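Local coordinates for gram-negative insecticidal protein (Chromobacterium piscinae, PDB 6FBM) that kills insects and, as a member of the MACPF and beta-tripod families, probably acts by forming pores in membranes, at residues 512-516 against 517-521; 520-523 against 524-528; 298-301 against 302-305. All coordinates share one frame; numbering follows the deposited sequence.

Contact 1: residues 512-516 against 517-521; sequences AIASM and QEMKS
The carbonyl oxygen of Ser515 takes the amide of Met519 in a short bond, 2.9 Å from Met519 N to Ser515 O. Next along the helix, Lys520 N bonds to Met516 O at 3.1 Å. The first turn is closed at its start by a capping box between Ser515, the N-cap, and Glu518. Ser515 holds OG between its backbone N and carbonyl carbon (chi1 62°), facing the start of the helix, where OG accepts a weak bond of 3.4 Å from Glu518 N. In return, Glu518 reaches back with an extended chain, and Ser515 N donates to Glu518 OE1 over 3.3 Å, meeting the carboxylate from above its plane. The carboxylate thus occupies the amide end of the helix, where its negative charge probably suits the helix dipole. Next to the box, Ala514 CB packs on Glu518 CB at 3.8 Å, and the methyl CE of Met519 curls back to within 4.2 Å of Ala514 CB. At the surface, Met516 CE lies 3.8 Å from Lys520 NZ. The chain bends at the cap: the axes of strand 513-515 and of helical residues 517-521 make an angle of 103°. The strand lies parallel to strand 318-321 at one margin of a four-stranded mixed sheet, and Met519 lays its side chain on Leu319 of that same neighbour.

Contact 2: residues 520-523 against 524-528; sequences KSML and SQHQG
With chi1 at 79°, Ser524 tucks its hydroxyl back against the preceding turn, and OG donates to Ser521 O across 2.9 Å. The bends at chi2 and chi3 of Met522 carry its sulfur to the ring of His526, where Met522 SD lies 3.7 Å from His526 CD2. The sulfur meets the imidazole obliquely, 65° off the ring normal, while Met522 O approaches the ring edge near its plane, 3.3 Å from CD2 of His526. These contacts lie where helix 516-524, the last helix of the modelled chain, gives way to a loop. Ser524 N bonds to Lys520 O at 3.0 Å, four residues back, and also, weakly, to Ser521 O; from there the bonds span three residues. Gln525 N makes only a weak bond to Met522 O, and His526 N donates to Leu523 O at 3.1 Å. The Gln525 side chain lies beside the same turn, its CG 3.6 Å from Ser521 O. Beyond the helix, His526 ND1 is hydrogen-bonded to Gln115 OE1 and the imidazole rests on Pro312; within it, Leu523 leans on Phe378.

Contact 3: residues 298-301 against 302-305; sequences DAFP and EFMK
Met304 folds over the phenyl ring of Phe300, one helical turn earlier, and the two side chains cross at a slant. The ring is covered on one face by Met304 CG, which stands 3.5 Å from the ring centroid in a CH-pi contact and is displaced toward the rim. Met304 sets CG beside its backbone N and anti to its carbonyl carbon (chi1 -61°), and bends at chi2 and chi3 then coil the chain over this face, carrying SD past the rim; the sulfur sits obliquely, 4.1 Å from the centroid, and Met304 CE lies close to Phe300 CZ. Phe300, its CG anti to the backbone N (chi1 -169°), sends its ring forward along the helix to meet the methionine. Phe303 shares this first torsion, and its CD2 touches Phe300 CE1 at 4.0 Å, so the two phenylalanines lean against each other obliquely. Beneath them the backbone is helical, with Phe303 N bonded to Ala299 O at 3.1 Å and Met304 N to Phe300 O at 3.0 Å. Ahead of these bonds a water bridges the backbone, donating to Asp298 O and accepting from Glu302 N, each at 2.9 Å. Nearby, Glu302, with CG between its backbone N and carbonyl carbon (chi1 67°), brings CG to 3.3 Å from Ala299 O. Tyr98, Tyr170 and Trp284 meet the Phe300 ring edge to face, while helix 160-167 covers Ala299 and Phe303 through Met161. The arrangement is a Met-aromatic contact between residues four apart on a short helix, set in an aromatic cluster.

Overall arrangement
Contacts 1 and 2 lie at the two ends of one helix, 516-524: the capping box of contact 1 opens it and the turns of contact 2 close it, with Lys520 and Ser521 common to both and their centres about 10 Å apart. Contact 3 lies earlier in the chain on a separate short helix, its centre about 37 Å from that of contact 1 and 30 Å from that of contact 2; even the nearest atoms of contacts 2 and 3 are about 14 Å apart. Residues 298-301 belong to the MACPF part of the sequence, and contacts 1 and 2 to the part related to Vps62. Through Gln115, contact 2 ties the C-terminal tail to a residue of the MACPF part.

Contact 1: residues 512-516 against 517-521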
loop_
_atom_site.group_PDB
_atom_site.type_symbol
_atom_site.label_atom_id
_atom_site.label_comp_id
_atom_site.label_asym_id
_atom_site.label_seq_id
_atom_site.Cartn_x
_atom_site.Cartn_y
_atom_site.Cartn_z
ATOM N N ALA A 512 56.853 -0.773 28.740
ATOM C CA ALA A 512 56.450 -0.783 27.316
ATOM C C ALA A 512 56.979 -1.981 26.544
ATOM O O ALA A 512 56.631 -2.184 25.364
ATOM C CB ALA A 512 56.890 0.511 26.644
ATOM N N ILE A 513 57.782 -2.803 27.221
ATOM C CA ILE A 513 58.626 -3.792 26.564
ATOM C C ILE A 513 58.353 -5.212 27.056
ATOM O O ILE A 513 58.094 -5.436 28.242
ATOM C CB ILE A 513 60.083 -3.373 26.813
ATOM C CG1 ILE A 513 60.557 -2.587 25.612
ATOM C CG2 ILE A 513 61.034 -4.544 27.114
ATOM C CD1 ILE A 513 61.776 -1.748 25.938
ATOM N N ALA A 514 58.445 -6.167 26.141
ATOM C CA ALA A 514 58.355 -7.563 26.533
ATOM C C ALA A 514 59.046 -8.433 25.521
ATOM O O ALA A 514 59.032 -8.117 24.323
ATOM C CB ALA A 514 56.914 -8.004 26.693
ATOM N N SER A 515 59.644 -9.519 26.018
ATOM C CA SER A 515 60.237 -10.543 25.166
ATOM C C SER A 515 59.140 -11.386 24.529
ATOM O O SER A 515 57.995 -11.310 24.958
ATOM C CB SER A 515 61.167 -11.448 25.968
ATOM O OG SER A 515 60.435 -12.133 26.978
ATOM N N MET A 516 59.506 -12.198 23.542
ATOM C CA MET A 516 58.579 -13.120 22.900
ATOM C C MET A 516 57.719 -13.861 23.914
ATOM O O MET A 516 56.500 -13.829 23.834
ATOM C CB MET A 516 59.307 -14.118 21.999
ATOM C CG MET A 516 58.370 -14.925 21.090
ATOM S SD MET A 516 57.362 -13.951 19.888
ATOM C CE MET A 516 55.961 -15.029 19.502
ATOM N N GLN A 517 58.361 -14.473 24.898
ATOM C CA GLN A 517 57.653 -15.238 25.929
ATOM C C GLN A 517 56.762 -14.376 26.854
ATOM O O GLN A 517 55.592 -14.727 27.071
ATOM C CB GLN A 517 58.620 -16.127 26.753
ATOM C CG GLN A 517 57.953 -17.127 27.717
ATOM C CD GLN A 517 56.843 -17.976 27.071
ATOM O OE1 GLN A 517 57.062 -18.610 26.017
ATOM N NE2 GLN A 517 55.657 -18.020 27.717
ATOM N N GLU A 518 57.289 -13.266 27.380
ATOM C CA GLU A 518 56.488 -12.344 28.221
ATOM C C GLU A 518 55.240 -11.808 27.467
ATOM O O GLU A 518 54.192 -11.593 28.082
ATOM C CB GLU A 518 57.331 -11.154 28.730
ATOM C CG GLU A 518 58.295 -11.476 29.875
ATOM C CD GLU A 518 59.466 -10.471 30.020
ATOM O OE1 GLU A 518 59.543 -9.443 29.296
ATOM O OE2 GLU A 518 60.318 -10.688 30.916
ATOM N N MET A 519 55.373 -11.605 26.151
ATOM C CA MET A 519 54.284 -11.125 25.302
ATOM C C MET A 519 53.205 -12.188 25.148
ATOM O O MET A 519 52.031 -11.871 25.331
ATOM C CB MET A 519 54.783 -10.664 23.907
ATOM C CG MET A 519 53.785 -9.851 23.064
ATOM S SD MET A 519 53.405 -8.202 23.750
ATOM C CE MET A 519 54.779 -7.212 23.202
ATOM N N LYS A 520 53.597 -13.425 24.801
ATOM C CA LYS A 520 52.663 -14.571 24.780
ATOM C C LYS A 520 51.850 -14.666 26.074
ATOM O O LYS A 520 50.614 -14.763 26.041
ATOM C CB LYS A 520 53.395 -15.913 24.581
ATOM C CG LYS A 520 53.527 -16.426 23.152
ATOM C CD LYS A 520 53.357 -17.970 23.059
ATOM C CE LYS A 520 53.407 -18.479 21.629
ATOM N NZ LYS A 520 54.754 -18.338 20.984
ATOM N N SER A 521 52.560 -14.613 27.198
ATOM C CA SER A 521 51.951 -14.752 28.519
ATOM C C SER A 521 51.001 -13.583 28.847
ATOM O O SER A 521 49.860 -13.803 29.281
ATOM C CB SER A 521 53.047 -14.902 29.588
ATOM O OG SER A 521 52.502 -14.892 30.897
#

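Contact 2: residues 520-523 against 524-528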
loop_
_atom_site.group_PDB
_atom_site.type_symbol
_atom_site.label_atom_id
_atom_site.label_comp_id
_atom_site.label_asym_id
_atom_site.label_seq_id
_atom_site.Cartn_x
_atom_site.Cartn_y
_atom_site.Cartn_z
ATOM N N LYS A 520 53.597 -13.425 24.801
ATOM C CA LYS A 520 52.663 -14.571 24.780
ATOM C C LYS A 520 51.850 -14.666 26.074
ATOM O O LYS A 520 50.614 -14.763 26.041
ATOM C CB LYS A 520 53.395 -15.913 24.581
ATOM C CG LYS A 520 53.527 -16.426 23.152
ATOM C CD LYS A 520 53.357 -17.970 23.059
ATOM C CE LYS A 520 53.407 -18.479 21.629
ATOM N NZ LYS A 520 54.754 -18.338 20.984
ATOM N N SER A 521 52.560 -14.613 27.198
ATOM C CA SER A 521 51.951 -14.752 28.519
ATOM C C SER A 521 51.001 -13.583 28.847
ATOM O O SER A 521 49.860 -13.803 29.281
ATOM C CB SER A 521 53.047 -14.902 29.588
ATOM O OG SER A 521 52.502 -14.892 30.897
ATOM N N MET A 522 51.476 -12.356 28.634
ATOM C CA MET A 522 50.669 -11.133 28.813
ATOM C C MET A 522 49.417 -11.147 27.936
ATOM O O MET A 522 48.335 -10.880 28.424
ATOM C CB MET A 522 51.532 -9.893 28.517
ATOM C CG MET A 522 50.890 -8.533 28.765
ATOM S SD MET A 522 49.731 -7.970 27.503
ATOM C CE MET A 522 50.651 -8.158 25.984
ATOM N N LEU A 523 49.566 -11.489 26.658
ATOM C CA LEU A 523 48.435 -11.564 25.720
ATOM C C LEU A 523 47.413 -12.669 25.992
ATOM O O LEU A 523 46.226 -12.497 25.646
ATOM C CB LEU A 523 48.915 -11.756 24.281
ATOM C CG LEU A 523 49.444 -10.561 23.488
ATOM C CD1 LEU A 523 49.687 -10.957 22.038
ATOM C CD2 LEU A 523 48.475 -9.390 23.553
ATOM N N SER A 524 47.855 -13.797 26.566
ATOM C CA SER A 524 46.945 -14.903 26.873
ATOM C C SER A 524 45.924 -14.532 27.972
ATOM O O SER A 524 44.911 -15.212 28.092
ATOM C CB SER A 524 47.726 -16.172 27.275
ATOM O OG SER A 524 48.163 -16.086 28.640
ATOM N N GLN A 525 46.185 -13.471 28.740
ATOM C CA GLN A 525 45.234 -12.920 29.718
ATOM C C GLN A 525 44.322 -11.777 29.155
ATOM O O GLN A 525 43.753 -11.000 29.946
ATOM C CB GLN A 525 45.981 -12.399 30.939
ATOM C CG GLN A 525 47.040 -13.328 31.496
ATOM C CD GLN A 525 47.585 -12.787 32.819
ATOM O OE1 GLN A 525 48.718 -12.266 32.914
ATOM N NE2 GLN A 525 46.777 -12.911 33.869
ATOM N N HIS A 526 44.222 -11.656 27.825
ATOM C CA HIS A 526 43.388 -10.632 27.183
ATOM C C HIS A 526 42.512 -11.343 26.147
ATOM O O HIS A 526 43.020 -11.976 25.224
ATOM C CB HIS A 526 44.233 -9.530 26.498
ATOM C CG HIS A 526 44.877 -8.560 27.450
ATOM N ND1 HIS A 526 44.239 -7.434 27.914
ATOM C CD2 HIS A 526 46.119 -8.528 27.986
ATOM C CE1 HIS A 526 45.057 -6.785 28.731
ATOM N NE2 HIS A 526 46.200 -7.428 28.792
ATOM N N GLN A 527 41.194 -11.212 26.317
ATOM C CA GLN A 527 40.252 -12.024 25.526
ATOM C C GLN A 527 40.128 -11.452 24.118
ATOM O O GLN A 527 40.054 -10.234 23.946
ATOM C CB GLN A 527 38.903 -12.234 26.249
ATOM C CG GLN A 527 37.905 -11.070 26.299
ATOM C CD GLN A 527 37.921 -10.355 27.673
ATOM O OE1 GLN A 527 38.996 -10.021 28.185
ATOM N NE2 GLN A 527 36.731 -10.110 28.266
ATOM N N GLY A 528 40.185 -12.330 23.113
ATOM C CA GLY A 528 39.974 -11.963 21.712
ATOM C C GLY A 528 41.133 -11.252 21.035
ATOM O O GLY A 528 40.911 -10.286 20.286
#

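Contact 3: residues 298-301 against 302-305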
loop_
_atom_site.group_PDB
_atom_site.type_symbol
_atom_site.label_atom_id
_atom_site.label_comp_id
_atom_site.label_asym_id
_atom_site.label_seq_id
_atom_site.Cartn_x
_atom_site.Cartn_y
_atom_site.Cartn_z
ATOM N N ASP A 298 22.555 4.426 49.169
ATOM C CA ASP A 298 23.814 3.853 49.691
ATOM C C ASP A 298 24.206 2.572 48.980
ATOM O O ASP A 298 25.396 2.243 48.888
ATOM C CB ASP A 298 23.711 3.533 51.186
ATOM C CG ASP A 298 23.697 4.770 52.059
ATOM O OD1 ASP A 298 24.140 5.828 51.596
ATOM O OD2 ASP A 298 23.266 4.683 53.224
ATOM N N ALA A 299 23.209 1.843 48.489
ATOM C CA ALA A 299 23.459 0.596 47.805
ATOM C C ALA A 299 23.906 0.779 46.342
ATOM O O ALA A 299 24.330 -0.196 45.684
ATOM C CB ALA A 299 22.226 -0.271 47.884
ATOM N N PHE A 300 23.838 2.010 45.821
ATOM C CA PHE A 300 24.173 2.221 44.414
ATOM C C PHE A 300 25.634 1.886 44.081
ATOM O O PHE A 300 25.879 1.247 43.070
ATOM C CB PHE A 300 23.789 3.620 43.953
ATOM C CG PHE A 300 23.871 3.819 42.466
ATOM C CD1 PHE A 300 23.127 3.025 41.602
ATOM C CD2 PHE A 300 24.669 4.827 41.930
ATOM C CE1 PHE A 300 23.195 3.220 40.231
ATOM C CE2 PHE A 300 24.725 5.029 40.571
ATOM C CZ PHE A 300 24.000 4.222 39.712
ATOM N N PRO A 301 26.604 2.279 44.940
ATOM C CA PRO A 301 27.982 1.867 44.659
ATOM C C PRO A 301 28.186 0.386 44.442
ATOM O O PRO A 301 28.933 0.006 43.522
ATOM C CB PRO A 301 28.748 2.341 45.887
ATOM C CG PRO A 301 28.000 3.555 46.338
ATOM C CD PRO A 301 26.563 3.339 45.974
ATOM N N GLU A 302 27.545 -0.457 45.251
ATOM C CA GLU A 302 27.720 -1.913 45.061
ATOM C C GLU A 302 26.986 -2.410 43.824
ATOM O O GLU A 302 27.518 -3.266 43.116
ATOM C CB GLU A 302 27.428 -2.773 46.321
ATOM C CG GLU A 302 25.983 -2.818 46.814
ATOM C CD GLU A 302 25.598 -4.113 47.531
ATOM O OE1 GLU A 302 26.052 -5.199 47.109
ATOM O OE2 GLU A 302 24.780 -4.031 48.486
ATOM N N PHE A 303 25.808 -1.860 43.522
ATOM C CA PHE A 303 25.148 -2.166 42.250
ATOM C C PHE A 303 26.084 -1.903 41.060
ATOM O O PHE A 303 26.137 -2.698 40.127
ATOM C CB PHE A 303 23.841 -1.361 42.084
ATOM C CG PHE A 303 23.145 -1.606 40.779
ATOM C CD1 PHE A 303 22.313 -2.704 40.606
ATOM C CD2 PHE A 303 23.337 -0.747 39.710
ATOM C CE1 PHE A 303 21.683 -2.937 39.387
ATOM C CE2 PHE A 303 22.721 -0.972 38.477
ATOM C CZ PHE A 303 21.865 -2.058 38.326
ATOM N N MET A 304 26.818 -0.790 41.131
ATOM C CA MET A 304 27.710 -0.325 40.061
ATOM C C MET A 304 29.118 -0.904 40.067
ATOM O O MET A 304 29.855 -0.689 39.110
ATOM C CB MET A 304 27.819 1.212 40.118
ATOM C CG MET A 304 26.507 1.967 39.918
ATOM S SD MET A 304 25.821 1.663 38.280
ATOM C CE MET A 304 26.887 2.684 37.236
ATOM N N LYS A 305 29.485 -1.637 41.116
ATOM C CA LYS A 305 30.862 -2.129 41.315
ATOM C C LYS A 305 31.404 -2.837 40.078
ATOM O O LYS A 305 32.414 -2.403 39.529
ATOM C CB LYS A 305 30.931 -3.077 42.530
ATOM C CG LYS A 305 32.327 -3.337 43.060
ATOM C CD LYS A 305 32.482 -4.718 43.710
ATOM C CE LYS A 305 33.967 -5.075 43.847
ATOM N NZ LYS A 305 34.304 -5.987 44.976
HETATM O O HOH W 1 27.202 0.113 48.059
#